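Local coordinates for protein nicotinate phosphoribosyltransferase (Saccharomyces cerevisiae, PDB 1VLP) that catalyses the ATP-dependent synthesis of nicotinate ribonucleotide from nicotinate and 5-phosphoribosyl 1-diphosphate, the first step from nicotinic acid to NAD, at residues T43-Y48 against L392-G397; I253-L258 against N396-I401; I336-S341 against M359-G364. All coordinates share one frame; numbering follows the deposited sequence.

Interaction 1: T43-Y48 against L392-G397; sequences TVTYKY and LLEVNG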
ATOM      1  N   THR A  43      14.216 -13.760   7.792  1.00  2.76           N
ATOM      2  CA  THR A  43      14.183 -12.639   8.718  1.00  2.97           C
ATOM      3  C   THR A  43      14.359 -11.347   7.928  1.00  2.00           C
ATOM      4  O   THR A  43      15.002 -11.311   6.855  1.00  2.00           O
ATOM      5  CB  THR A  43      15.223 -12.746   9.865  1.00  5.50           C
ATOM      6  OG1 THR A  43      16.561 -12.617   9.366  1.00  4.70           O
ATOM      7  CG2 THR A  43      15.071 -14.060  10.587  1.00 10.06           C
ATOM      8  N   VAL A  44      13.695 -10.306   8.413  1.00  3.16           N
ATOM      9  CA  VAL A  44      13.725  -9.033   7.722  1.00  2.33           C
ATOM     10  C   VAL A  44      13.803  -7.880   8.716  1.00  2.00           C
ATOM     11  O   VAL A  44      13.519  -8.035   9.935  1.00  2.00           O
ATOM     12  CB  VAL A  44      12.432  -8.831   6.858  1.00  2.00           C
ATOM     13  CG1 VAL A  44      12.313  -9.898   5.745  1.00  3.50           C
ATOM     14  CG2 VAL A  44      11.159  -8.806   7.786  1.00  2.00           C
ATOM     15  N   THR A  45      14.181  -6.717   8.173  1.00  2.07           N
ATOM     16  CA  THR A  45      14.090  -5.470   8.930  1.00  2.00           C
ATOM     17  C   THR A  45      13.393  -4.452   8.039  1.00  2.00           C
ATOM     18  O   THR A  45      13.779  -4.286   6.884  1.00  2.00           O
ATOM     19  CB  THR A  45      15.478  -4.944   9.341  1.00  2.28           C
ATOM     20  OG1 THR A  45      16.074  -5.883  10.239  1.00  5.06           O
ATOM     21  CG2 THR A  45      15.361  -3.592  10.010  1.00  5.16           C
ATOM     22  N   TYR A  46      12.397  -3.751   8.584  1.00  2.60           N
ATOM     23  CA  TYR A  46      11.791  -2.551   7.948  1.00  3.44           C
ATOM     24  C   TYR A  46      12.244  -1.309   8.689  1.00  2.12           C
ATOM     25  O   TYR A  46      12.471  -1.375   9.925  1.00  2.00           O
ATOM     26  CB  TYR A  46      10.246  -2.580   8.010  1.00  2.53           C
ATOM     27  CG  TYR A  46       9.554  -3.719   7.283  1.00  2.93           C
ATOM     28  CD1 TYR A  46       9.468  -4.992   7.873  1.00  9.18           C
ATOM     29  CD2 TYR A  46       8.976  -3.537   6.029  1.00  4.71           C
ATOM     30  CE1 TYR A  46       8.834  -6.043   7.228  1.00 11.68           C
ATOM     31  CE2 TYR A  46       8.340  -4.590   5.378  1.00  9.18           C
ATOM     32  CZ  TYR A  46       8.293  -5.848   6.005  1.00 14.59           C
ATOM     33  OH  TYR A  46       7.656  -6.902   5.426  1.00 15.53           O
ATOM     34  N   LYS A  47      12.308  -0.171   7.987  0.50  2.00           N
ATOM     35  CA  LYS A  47      12.733   1.068   8.593  0.50  2.00           C
ATOM     36  C   LYS A  47      11.799   2.187   8.228  0.50  2.00           C
ATOM     37  O   LYS A  47      11.415   2.335   7.107  0.50  2.00           O
ATOM     38  CB  LYS A  47      14.151   1.449   8.153  0.50  5.25           C
ATOM     39  CG  LYS A  47      14.487   2.948   8.355  0.50  3.82           C
ATOM     40  CD  LYS A  47      15.903   3.372   7.860  0.50  6.53           C
ATOM     41  CE  LYS A  47      16.213   4.864   8.222  0.50  7.49           C
ATOM     42  NZ  LYS A  47      15.730   5.922   7.259  0.50  8.06           N
ATOM     43  N   TYR A  48      11.489   2.972   9.240  1.00  2.50           N
ATOM     44  CA  TYR A  48      10.721   4.231   9.102  1.00  4.78           C
ATOM     45  C   TYR A  48      11.603   5.332   8.562  1.00  3.91           C
ATOM     46  O   TYR A  48      12.714   5.518   8.988  1.00  4.58           O
ATOM     47  CB  TYR A  48      10.182   4.636  10.473  1.00  5.84           C
ATOM     48  CG  TYR A  48       9.667   6.051  10.648  1.00  4.02           C
ATOM     49  CD1 TYR A  48       8.348   6.377  10.303  1.00  3.66           C
ATOM     50  CD2 TYR A  48      10.502   7.050  11.156  1.00  2.00           C
ATOM     51  CE1 TYR A  48       7.872   7.646  10.485  1.00  5.18           C
ATOM     52  CE2 TYR A  48      10.023   8.377  11.340  1.00  3.44           C
ATOM     53  CZ  TYR A  48       8.683   8.633  11.051  1.00  3.35           C
ATOM     54  OH  TYR A  48       8.204   9.891  11.278  1.00  3.74           O
ATOM     55  N   LEU A 392      11.022  -1.971   3.458  1.00  3.97           N
ATOM     56  CA  LEU A 392      11.860  -3.136   3.647  1.00  3.19           C
ATOM     57  C   LEU A 392      13.306  -2.677   3.416  1.00  4.64           C
ATOM     58  O   LEU A 392      13.603  -2.065   2.363  1.00  7.00           O
ATOM     59  CB  LEU A 392      11.449  -4.258   2.679  1.00  3.40           C
ATOM     60  CG  LEU A 392      12.234  -5.545   2.814  1.00  6.82           C
ATOM     61  CD1 LEU A 392      12.044  -6.176   4.161  1.00  4.03           C
ATOM     62  CD2 LEU A 392      11.854  -6.497   1.651  1.00  8.42           C
ATOM     63  N   LEU A 393      14.177  -2.928   4.400  1.00  2.00           N
ATOM     64  CA  LEU A 393      15.587  -2.523   4.353  1.00  3.42           C
ATOM     65  C   LEU A 393      16.580  -3.683   4.170  1.00  2.81           C
ATOM     66  O   LEU A 393      17.624  -3.543   3.497  1.00  3.33           O
ATOM     67  CB  LEU A 393      15.930  -1.832   5.682  1.00  4.89           C
ATOM     68  CG  LEU A 393      17.228  -1.073   5.931  1.00 11.09           C
ATOM     69  CD1 LEU A 393      17.095   0.398   5.570  1.00 13.78           C
ATOM     70  CD2 LEU A 393      17.541  -1.176   7.384  1.00 18.37           C
ATOM     71  N   GLU A 394      16.293  -4.800   4.824  1.00  3.99           N
ATOM     72  CA  GLU A 394      17.205  -5.915   4.860  1.00  2.19           C
ATOM     73  C   GLU A 394      16.446  -7.243   4.921  1.00  2.00           C
ATOM     74  O   GLU A 394      15.411  -7.290   5.559  1.00  2.00           O
ATOM     75  CB  GLU A 394      18.048  -5.760   6.120  1.00  4.84           C
ATOM     76  CG  GLU A 394      19.388  -6.318   6.103  1.00 14.00           C
ATOM     77  CD  GLU A 394      20.172  -5.918   7.347  1.00 12.28           C
ATOM     78  OE1 GLU A 394      19.916  -6.507   8.427  1.00 11.00           O
ATOM     79  OE2 GLU A 394      21.053  -5.019   7.227  1.00 12.38           O
ATOM     80  N   VAL A 395      17.009  -8.272   4.287  1.00  2.00           N
ATOM     81  CA  VAL A 395      16.470  -9.646   4.280  1.00  2.00           C
ATOM     82  C   VAL A 395      17.617 -10.665   4.499  1.00  3.51           C
ATOM     83  O   VAL A 395      18.545 -10.688   3.698  1.00  2.00           O
ATOM     84  CB  VAL A 395      15.754  -9.950   2.951  1.00  3.49           C
ATOM     85  CG1 VAL A 395      15.054 -11.336   3.010  1.00  4.14           C
ATOM     86  CG2 VAL A 395      14.660  -8.855   2.607  1.00  2.69           C
ATOM     87  N   ASN A 396      17.553 -11.456   5.591  1.00  2.00           N
ATOM     88  CA  ASN A 396      18.640 -12.385   5.900  1.00  2.00           C
ATOM     89  C   ASN A 396      20.008 -11.662   5.794  1.00  2.00           C
ATOM     90  O   ASN A 396      20.975 -12.180   5.269  1.00  2.00           O
ATOM     91  CB  ASN A 396      18.584 -13.570   4.954  1.00  2.06           C
ATOM     92  CG  ASN A 396      17.457 -14.539   5.293  1.00  2.31           C
ATOM     93  OD1 ASN A 396      16.731 -14.331   6.277  1.00  3.04           O
ATOM     94  ND2 ASN A 396      17.362 -15.617   4.537  1.00  4.89           N
ATOM     95  N   GLY A 397      20.059 -10.433   6.299  1.00  2.00           N
ATOM     96  CA  GLY A 397      21.292  -9.661   6.360  1.00  2.00           C
ATOM     97  C   GLY A 397      21.687  -8.966   5.074  1.00  2.40           C
ATOM     98  O   GLY A 397      22.622  -8.139   5.089  1.00  3.31           O
TER

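Interaction 2: I253-L258 against N396-I401; sequences ISEDYL and NGNHAI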
ATOM      1  N   ILE A 253      16.856 -12.641  -0.658  1.00  8.87           N
ATOM      2  CA  ILE A 253      17.078 -13.877   0.061  1.00  9.82           C
ATOM      3  C   ILE A 253      18.419 -14.459  -0.412  1.00 11.68           C
ATOM      4  O   ILE A 253      19.272 -14.768   0.393  1.00 20.30           O
ATOM      5  CB  ILE A 253      15.896 -14.865  -0.078  1.00  8.44           C
ATOM      6  CG1 ILE A 253      14.701 -14.375   0.737  1.00  6.37           C
ATOM      7  CG2 ILE A 253      16.271 -16.214   0.479  1.00 17.00           C
ATOM      8  CD1 ILE A 253      13.411 -15.035   0.431  1.00 12.53           C
ATOM      9  N   SER A 254      18.646 -14.562  -1.713  1.00 14.31           N
ATOM     10  CA  SER A 254      19.924 -15.090  -2.150  1.00 17.61           C
ATOM     11  C   SER A 254      20.642 -14.187  -3.157  1.00 16.02           C
ATOM     12  O   SER A 254      21.656 -14.572  -3.701  1.00 15.14           O
ATOM     13  CB  SER A 254      19.730 -16.515  -2.681  1.00 18.17           C
ATOM     14  OG  SER A 254      18.544 -16.589  -3.461  1.00 23.40           O
ATOM     15  N   GLU A 255      20.118 -12.979  -3.360  1.00 10.85           N
ATOM     16  CA  GLU A 255      20.704 -12.004  -4.271  1.00 11.84           C
ATOM     17  C   GLU A 255      20.740 -12.482  -5.740  1.00 12.38           C
ATOM     18  O   GLU A 255      21.584 -12.063  -6.527  1.00 12.93           O
ATOM     19  CB  GLU A 255      22.055 -11.502  -3.733  1.00 16.66           C
ATOM     20  CG  GLU A 255      21.878 -10.722  -2.415  1.00 16.69           C
ATOM     21  CD  GLU A 255      23.095  -9.904  -2.057  1.00 30.49           C
ATOM     22  OE1 GLU A 255      24.215 -10.465  -2.021  1.00 40.47           O
ATOM     23  OE2 GLU A 255      22.935  -8.693  -1.816  1.00 32.29           O
ATOM     24  N   ASP A 256      19.787 -13.347  -6.106  1.00 10.67           N
ATOM     25  CA  ASP A 256      19.565 -13.662  -7.497  1.00 10.68           C
ATOM     26  C   ASP A 256      18.563 -12.637  -8.060  1.00  9.07           C
ATOM     27  O   ASP A 256      17.333 -12.884  -8.092  1.00  8.60           O
ATOM     28  CB  ASP A 256      19.008 -15.084  -7.674  1.00 11.10           C
ATOM     29  CG  ASP A 256      19.053 -15.542  -9.137  1.00 20.25           C
ATOM     30  OD1 ASP A 256      19.228 -14.692 -10.057  1.00 11.34           O
ATOM     31  OD2 ASP A 256      18.958 -16.763  -9.367  1.00 24.09           O
ATOM     32  N   TYR A 257      19.091 -11.495  -8.520  1.00  5.30           N
ATOM     33  CA  TYR A 257      18.237 -10.474  -9.083  1.00  4.93           C
ATOM     34  C   TYR A 257      17.887 -10.836 -10.503  1.00  5.79           C
ATOM     35  O   TYR A 257      16.801 -10.507 -10.952  1.00  5.45           O
ATOM     36  CB  TYR A 257      18.881  -9.089  -9.027  1.00  5.88           C
ATOM     37  CG  TYR A 257      18.872  -8.523  -7.628  1.00  2.73           C
ATOM     38  CD1 TYR A 257      19.819  -8.941  -6.682  1.00  8.56           C
ATOM     39  CD2 TYR A 257      17.901  -7.599  -7.233  1.00  4.31           C
ATOM     40  CE1 TYR A 257      19.800  -8.413  -5.398  1.00  5.62           C
ATOM     41  CE2 TYR A 257      17.870  -7.086  -5.973  1.00  3.78           C
ATOM     42  CZ  TYR A 257      18.829  -7.485  -5.057  1.00  4.67           C
ATOM     43  OH  TYR A 257      18.775  -6.977  -3.788  1.00  4.55           O
ATOM     44  N   LEU A 258      18.810 -11.514 -11.181  1.00  7.48           N
ATOM     45  CA  LEU A 258      18.616 -11.905 -12.600  1.00 11.74           C
ATOM     46  C   LEU A 258      17.316 -12.719 -12.775  1.00  8.74           C
ATOM     47  O   LEU A 258      16.642 -12.579 -13.778  1.00  8.20           O
ATOM     48  CB  LEU A 258      19.819 -12.700 -13.111  1.00 15.96           C
ATOM     49  CG  LEU A 258      19.885 -12.981 -14.619  1.00 19.26           C
ATOM     50  CD1 LEU A 258      19.975 -11.676 -15.409  1.00 18.09           C
ATOM     51  CD2 LEU A 258      21.066 -13.881 -14.944  1.00 15.66           C
ATOM     52  N   ASN A 396      17.553 -11.456   5.591  1.00  2.00           N
ATOM     53  CA  ASN A 396      18.640 -12.385   5.900  1.00  2.00           C
ATOM     54  C   ASN A 396      20.008 -11.662   5.794  1.00  2.00           C
ATOM     55  O   ASN A 396      20.975 -12.180   5.269  1.00  2.00           O
ATOM     56  CB  ASN A 396      18.584 -13.570   4.954  1.00  2.06           C
ATOM     57  CG  ASN A 396      17.457 -14.539   5.293  1.00  2.31           C
ATOM     58  OD1 ASN A 396      16.731 -14.331   6.277  1.00  3.04           O
ATOM     59  ND2 ASN A 396      17.362 -15.617   4.537  1.00  4.89           N
ATOM     60  N   GLY A 397      20.059 -10.433   6.299  1.00  2.00           N
ATOM     61  CA  GLY A 397      21.292  -9.661   6.360  1.00  2.00           C
ATOM     62  C   GLY A 397      21.687  -8.966   5.074  1.00  2.40           C
ATOM     63  O   GLY A 397      22.622  -8.139   5.089  1.00  3.31           O
ATOM     64  N   ASN A 398      20.982  -9.245   3.986  1.00  2.00           N
ATOM     65  CA  ASN A 398      21.296  -8.682   2.669  1.00  2.00           C
ATOM     66  C   ASN A 398      20.486  -7.434   2.450  1.00  2.00           C
ATOM     67  O   ASN A 398      19.369  -7.315   2.928  1.00  4.15           O
ATOM     68  CB  ASN A 398      20.950  -9.660   1.556  1.00  2.00           C
ATOM     69  CG  ASN A 398      21.752 -10.925   1.616  1.00  2.00           C
ATOM     70  OD1 ASN A 398      22.949 -10.895   1.887  1.00  2.18           O
ATOM     71  ND2 ASN A 398      21.127 -12.043   1.337  1.00  3.22           N
ATOM     72  N   HIS A 399      21.040  -6.485   1.718  1.00  3.60           N
ATOM     73  CA  HIS A 399      20.328  -5.235   1.424  1.00  2.00           C
ATOM     74  C   HIS A 399      19.104  -5.482   0.528  1.00  2.95           C
ATOM     75  O   HIS A 399      19.205  -6.232  -0.449  1.00  4.25           O
ATOM     76  CB  HIS A 399      21.248  -4.282   0.669  1.00  2.00           C
ATOM     77  CG  HIS A 399      22.415  -3.802   1.466  1.00  6.30           C
ATOM     78  ND1 HIS A 399      22.267  -3.008   2.579  1.00  9.29           N
ATOM     79  CD2 HIS A 399      23.745  -4.019   1.322  1.00  7.65           C
ATOM     80  CE1 HIS A 399      23.468  -2.739   3.079  1.00 10.84           C
ATOM     81  NE2 HIS A 399      24.373  -3.350   2.339  1.00 10.28           N
ATOM     82  N   ALA A 400      17.992  -4.821   0.830  1.00  2.00           N
ATOM     83  CA  ALA A 400      16.789  -4.846  -0.003  1.00  2.95           C
ATOM     84  C   ALA A 400      16.770  -3.524  -0.774  1.00  2.71           C
ATOM     85  O   ALA A 400      17.002  -2.467  -0.179  1.00  4.86           O
ATOM     86  CB  ALA A 400      15.547  -4.980   0.832  1.00  8.66           C
ATOM     87  N   ILE A 401      16.500  -3.576  -2.079  1.00  3.01           N
ATOM     88  CA  ILE A 401      16.539  -2.354  -2.919  1.00  5.94           C
ATOM     89  C   ILE A 401      15.405  -2.309  -3.910  1.00  7.28           C
ATOM     90  O   ILE A 401      14.808  -3.332  -4.218  1.00  3.25           O
ATOM     91  CB  ILE A 401      17.854  -2.232  -3.730  1.00  5.73           C
ATOM     92  CG1 ILE A 401      18.019  -3.408  -4.740  1.00  6.55           C
ATOM     93  CG2 ILE A 401      19.035  -2.149  -2.791  1.00  3.50           C
ATOM     94  CD1 ILE A 401      18.771  -3.094  -5.954  1.00  6.63           C
TER
HETATM   95  O   HOH W   1      23.407  -7.275   0.112  1.00 14.65           O
HETATM   96  O   HOH W   2      15.971  -6.294  -3.053  1.00  2.00           O

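Interaction 3: I336-S341 against M359-G364; sequences ICYSDS and MLATFG. With PO4 (phosphate ion), chain E.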
ATOM      1  N   ILE A 336      -4.388  -1.672 -16.979  1.00  3.90           N
ATOM      2  CA  ILE A 336      -3.418  -0.923 -16.227  1.00  6.54           C
ATOM      3  C   ILE A 336      -4.107  -0.244 -15.048  1.00  4.99           C
ATOM      4  O   ILE A 336      -5.103   0.448 -15.197  1.00  3.15           O
ATOM      5  CB  ILE A 336      -2.661   0.183 -17.048  1.00  6.08           C
ATOM      6  CG1 ILE A 336      -1.965  -0.417 -18.259  1.00  8.99           C
ATOM      7  CG2 ILE A 336      -1.679   0.910 -16.158  1.00  5.71           C
ATOM      8  CD1 ILE A 336      -1.265   0.568 -19.110  1.00  7.13           C
ATOM      9  N   CYS A 337      -3.581  -0.513 -13.872  1.00  4.15           N
ATOM     10  CA  CYS A 337      -4.045   0.151 -12.652  1.00  3.69           C
ATOM     11  C   CYS A 337      -3.008   1.228 -12.257  1.00  4.38           C
ATOM     12  O   CYS A 337      -1.870   0.918 -11.961  1.00  6.98           O
ATOM     13  CB  CYS A 337      -4.164  -0.862 -11.541  1.00  6.35           C
ATOM     14  SG  CYS A 337      -4.704  -0.035 -10.017  1.00 12.45           S
ATOM     15  N   TYR A 338      -3.420   2.480 -12.335  1.00  4.45           N
ATOM     16  CA  TYR A 338      -2.605   3.624 -12.017  1.00  2.00           C
ATOM     17  C   TYR A 338      -2.789   3.932 -10.526  1.00  4.33           C
ATOM     18  O   TYR A 338      -3.926   4.123 -10.059  1.00  4.04           O
ATOM     19  CB  TYR A 338      -3.073   4.822 -12.824  1.00  2.00           C
ATOM     20  CG  TYR A 338      -3.003   4.628 -14.326  1.00  2.00           C
ATOM     21  CD1 TYR A 338      -1.873   4.917 -15.043  1.00  2.00           C
ATOM     22  CD2 TYR A 338      -4.092   4.129 -15.019  1.00  2.01           C
ATOM     23  CE1 TYR A 338      -1.839   4.745 -16.411  1.00  3.83           C
ATOM     24  CE2 TYR A 338      -4.063   3.919 -16.393  1.00  3.81           C
ATOM     25  CZ  TYR A 338      -2.919   4.236 -17.089  1.00  3.78           C
ATOM     26  OH  TYR A 338      -2.932   4.036 -18.443  1.00  5.09           O
ATOM     27  N   SER A 339      -1.682   3.950  -9.789  1.00  6.05           N
ATOM     28  CA  SER A 339      -1.794   4.058  -8.328  1.00  8.31           C
ATOM     29  C   SER A 339      -0.828   5.026  -7.651  1.00  9.41           C
ATOM     30  O   SER A 339      -0.699   4.978  -6.419  1.00  9.82           O
ATOM     31  CB  SER A 339      -1.645   2.648  -7.714  1.00  9.17           C
ATOM     32  OG  SER A 339      -0.321   2.148  -7.903  1.00 14.88           O
ATOM     33  N   ASP A 340      -0.125   5.854  -8.424  1.00  8.31           N
ATOM     34  CA  ASP A 340       0.961   6.693  -7.878  1.00  9.16           C
ATOM     35  C   ASP A 340       0.472   8.111  -7.695  1.00  7.34           C
ATOM     36  O   ASP A 340       0.467   8.876  -8.663  1.00  7.65           O
ATOM     37  CB  ASP A 340       2.179   6.676  -8.805  1.00 11.00           C
ATOM     38  CG  ASP A 340       3.359   7.502  -8.265  1.00 16.94           C
ATOM     39  OD1 ASP A 340       3.392   7.770  -7.027  1.00 13.36           O
ATOM     40  OD2 ASP A 340       4.230   7.878  -9.080  1.00 17.70           O
ATOM     41  N   SER A 341       0.079   8.473  -6.466  0.50  2.00           N
ATOM     42  CA  SER A 341      -0.200   9.847  -6.090  0.50  2.00           C
ATOM     43  C   SER A 341      -1.253  10.512  -6.983  0.50  2.00           C
ATOM     44  O   SER A 341      -1.089  11.597  -7.524  0.50  2.00           O
ATOM     45  CB  SER A 341       1.119  10.640  -6.116  0.50  9.23           C
ATOM     46  OG  SER A 341       2.151   9.946  -5.412  0.50  6.28           O
HETATM   47  N   MSE A 359      -5.975  -0.076 -23.699  1.00  2.00           N
HETATM   48  CA  MSE A 359      -5.848  -0.680 -22.379  1.00  2.00           C
HETATM   49  C   MSE A 359      -7.085  -0.323 -21.594  1.00  4.66           C
HETATM   50  O   MSE A 359      -7.606   0.790 -21.733  1.00  2.21           O
HETATM   51  CB  MSE A 359      -4.607  -0.160 -21.634  1.00  4.25           C
HETATM   52  CG  MSE A 359      -3.308  -0.457 -22.348  1.00  3.33           C
HETATM   53 SE   MSE A 359      -2.872  -2.399 -22.459  1.00  8.59          SE
HETATM   54  CE  MSE A 359      -2.826  -2.805 -20.604  1.00  8.28           C
ATOM     55  N   LEU A 360      -7.530  -1.277 -20.764  1.00  5.89           N
ATOM     56  CA  LEU A 360      -8.497  -0.997 -19.721  1.00  6.06           C
ATOM     57  C   LEU A 360      -7.735  -0.330 -18.575  1.00  7.05           C
ATOM     58  O   LEU A 360      -6.516  -0.567 -18.410  1.00  9.22           O
ATOM     59  CB  LEU A 360      -9.193  -2.255 -19.239  1.00  3.71           C
ATOM     60  CG  LEU A 360      -9.890  -3.089 -20.318  1.00  5.40           C
ATOM     61  CD1 LEU A 360     -10.317  -4.444 -19.782  1.00  7.52           C
ATOM     62  CD2 LEU A 360     -11.078  -2.374 -20.845  1.00  7.43           C
ATOM     63  N   ALA A 361      -8.416   0.585 -17.894  1.00  5.97           N
ATOM     64  CA  ALA A 361      -7.817   1.423 -16.855  1.00  5.02           C
ATOM     65  C   ALA A 361      -8.592   1.248 -15.559  1.00  6.45           C
ATOM     66  O   ALA A 361      -9.818   1.211 -15.537  1.00  3.31           O
ATOM     67  CB  ALA A 361      -7.785   2.893 -17.211  1.00  3.63           C
ATOM     68  N   THR A 362      -7.830   1.117 -14.501  1.00  5.30           N
ATOM     69  CA  THR A 362      -8.378   1.257 -13.126  1.00  4.64           C
ATOM     70  C   THR A 362      -7.416   2.149 -12.360  1.00  5.56           C
ATOM     71  O   THR A 362      -6.268   2.412 -12.809  1.00  2.38           O
ATOM     72  CB  THR A 362      -8.583  -0.078 -12.423  1.00  3.47           C
ATOM     73  OG1 THR A 362      -7.321  -0.725 -12.215  1.00  5.10           O
ATOM     74  CG2 THR A 362      -9.535  -0.941 -13.214  1.00  4.67           C
ATOM     75  N   PHE A 363      -7.855   2.580 -11.172  1.00  5.80           N
ATOM     76  CA  PHE A 363      -7.164   3.590 -10.380  1.00  4.89           C
ATOM     77  C   PHE A 363      -7.228   3.258  -8.900  1.00  7.08           C
ATOM     78  O   PHE A 363      -8.281   2.831  -8.416  1.00  6.87           O
ATOM     79  CB  PHE A 363      -7.802   4.978 -10.635  1.00  4.86           C
ATOM     80  CG  PHE A 363      -7.698   5.409 -12.065  1.00  7.20           C
ATOM     81  CD1 PHE A 363      -6.555   6.015 -12.532  1.00  8.46           C
ATOM     82  CD2 PHE A 363      -8.670   5.032 -12.981  1.00  4.09           C
ATOM     83  CE1 PHE A 363      -6.414   6.305 -13.864  1.00  6.49           C
ATOM     84  CE2 PHE A 363      -8.530   5.342 -14.337  1.00  7.33           C
ATOM     85  CZ  PHE A 363      -7.389   5.992 -14.755  1.00  6.23           C
ATOM     86  N   GLY A 364      -6.108   3.414  -8.202  1.00  5.22           N
ATOM     87  CA  GLY A 364      -6.069   3.408  -6.729  1.00  5.60           C
ATOM     88  C   GLY A 364      -5.780   4.833  -6.286  1.00  5.21           C
ATOM     89  O   GLY A 364      -4.713   5.377  -6.600  1.00  5.14           O
TER
HETATM   90  P   PO4 E 500      -0.731   7.776  -2.795  1.00 21.92           P
HETATM   91  O1  PO4 E 500      -1.698   7.033  -1.913  1.00 35.64           O
HETATM   92  O2  PO4 E 500      -1.119   9.202  -3.067  1.00 20.07           O
HETATM   93  O3  PO4 E 500       0.647   7.869  -2.124  1.00 44.72           O
HETATM   94  O4  PO4 E 500      -0.478   7.050  -4.101  1.00 29.83           O

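Interaction 1: T43-Y48 against L392-G397
Leu-392 lays its CD1 methyl over the centre of the Tyr-46 ring, 4.2 Å from the centroid, in a CH-pi contact. It illustrates the principle that alternate residues of paired strands share one face, here Val-44, Tyr-46, Leu-392 and Val-395. Leu-392 CG is anti to the backbone N (chi1 -178°); CD1, carried on it, also reaches 3.8 Å from Val-44 CB, while Leu-392 CB lies 4.1 Å from Tyr-46 CE2. Beyond them, Val-44 CG1 touches Val-395 CG2 at 4.1 Å, so this side of the sheet is apolar from Tyr-46 to Val-395. At the far end of the ring, Tyr-46 OH is hydrogen-bonded to Glu-245, which gives the buried hydroxyl a partner. On the other face Thr-45 packs its CB on that of Glu-394. Leu-393, pointing toward the opposing strand, brings CD2 alongside Thr-45 CG2.

Thr-45 is where the regular register breaks. Its N gives a bond of 2.9 Å to Glu-394 O, while its O accepts two donors, Leu-393 N at 2.9 Å and, less closely, Glu-394 N at 3.3 Å. At the strand ends Asn-396 grips Thr-43 twice: its N bonds to Thr-43 O, and its side-chain OD1 takes the N-H of Thr-43 over 3.0 Å in a nearly straight bond (174°).

Leu-393 and Glu-394 both face Thr-45, a classic beta bulge, set in the antiparallel sheet where strand 43-50, in the N-terminal part of the chain, pairs with strand 388-395, much later in the sequence.

Interaction 2: I253-L258 against N396-I401
Asn-398, Tyr-257 and Ile-253 give up the most surface here, and the first of them faces Glu-255 flat on. The carboxylate of Glu-255 and the amide of Asn-398 lie stacked, their planes 8° apart, with Glu-255 CD 4.0 Å from Asn-398 CG. The amide's ND2 finds its strongest partner just before the segment, in a hydrogen bond to Ser-252 O near the end of helix 244-254; Ile-253 O also comes within 3.4 Å of Asn-398 ND2. Glu-255, the first residue to leave that helix, has positive phi, and from this turn its side chain lies against the Asn-398 amide.

Tyr-257 supplies the second point of contact. Its ring meets Ile-401 obliquely, Tyr-257 CE2 being 3.9 Å from Ile-401 CG1, while Phe-285 adds an edge-to-face partner from elsewhere. The hydroxyl reaches the other backbone through a water, 3.0 Å from Tyr-257 OH, which accepts from Ile-401 N at 2.9 Å. A second water lies between Glu-255 OE2 and His-399 N, 3.0 Å from the latter, although its separation from OE2 is too short to be trusted. Ile-253 contributes more loosely: its CG2 lies 4.2 Å from Asn-396 ND2.

An alanine in place of Glu-255 would keep CB but probably leave the Asn-398 amide without the flat group packed on it.

Between the two segments themselves no direct hydrogen bond is clear; they meet through stacked polar planes, an apolar touch and one well-placed water that bridges Tyr-257 OH and Ile-401 N. Direct hydrogen bonds come instead from Ser-252, just before, which pairs with Asn-398 ND2 and His-399 O, so the polar hold on strand 398-399 is probably shared between helix end and solvent.

Interaction 3: I336-S341 against M359-G364
Ile-336 and Tyr-338 alternate with Leu-360, Thr-362 and Gly-364 in a run of four backbone hydrogen bonds, joining the two parallel strands of a beta-alpha-beta unit whose helix is 344-356. Ile-336 N bonds to Leu-360 O at 2.8 Å, and Ile-336 O accepts from Thr-362 N. One step on, Thr-362 O receives Tyr-338 N at 2.9 Å, and Tyr-338 O receives Gly-364 N. Both strands belong to the parallel sheet of the family's TIM-barrel-like region.

In the loop after strand 335-338, Ser-341 N donates to O4 of a phosphate ion (2.8 Å), probably taken from the crystallisation liquor. The ion is also held by Thr-367 N, and Thr-367 is inferred to bind the phosphoribosyl diphosphate substrate. Nearby, Ser-339 OG is hydrogen-bonded to Arg-306, a nicotinate-binding residue by similarity, so the strand's C-terminal end lies at the probable active site.

Side chains then fill both faces. On one, Thr-362 OG1, placed between its backbone N and carbonyl carbon (chi1 65°), comes 3.2 Å from Cys-337 CB. On the other, the rings of Tyr-338 and Phe-363 lie side by side, their planes 18° apart but slid until they barely overlap, with Tyr-338 CD2 3.4 Å from Phe-363 CE1. Ala-361 CB sits at the edge of the tyrosine ring, 3.9 Å from Tyr-338 CE2. At the other end of the strands, Met-359, present as selenomethionine, bends at its second and third torsions and brings CE tightly to 3.5 Å from Ile-336 CG1.

From the N terminus, strand 43-50 waits longest for its partner: interaction 1 closes a loop of 343 residues when the chain returns at 392-397. Interaction 2 opens inside that loop, at the end of helix 244-254, and closes on 396-401, running just past the end of interaction 1, so the two overlap there and share Asn-396 and Gly-397. A probable bond from Ala-400 N to Leu-393 O ties strand 398-399 to 388-395, and Ile-253 packs on Val-395, so the helix exit lies against the sheet that holds the N-terminal strand. Interaction 3, a local closure of 17 residues, nests within both loops. It belongs to the separate parallel sheet, its centre about 29 Å from either other centre.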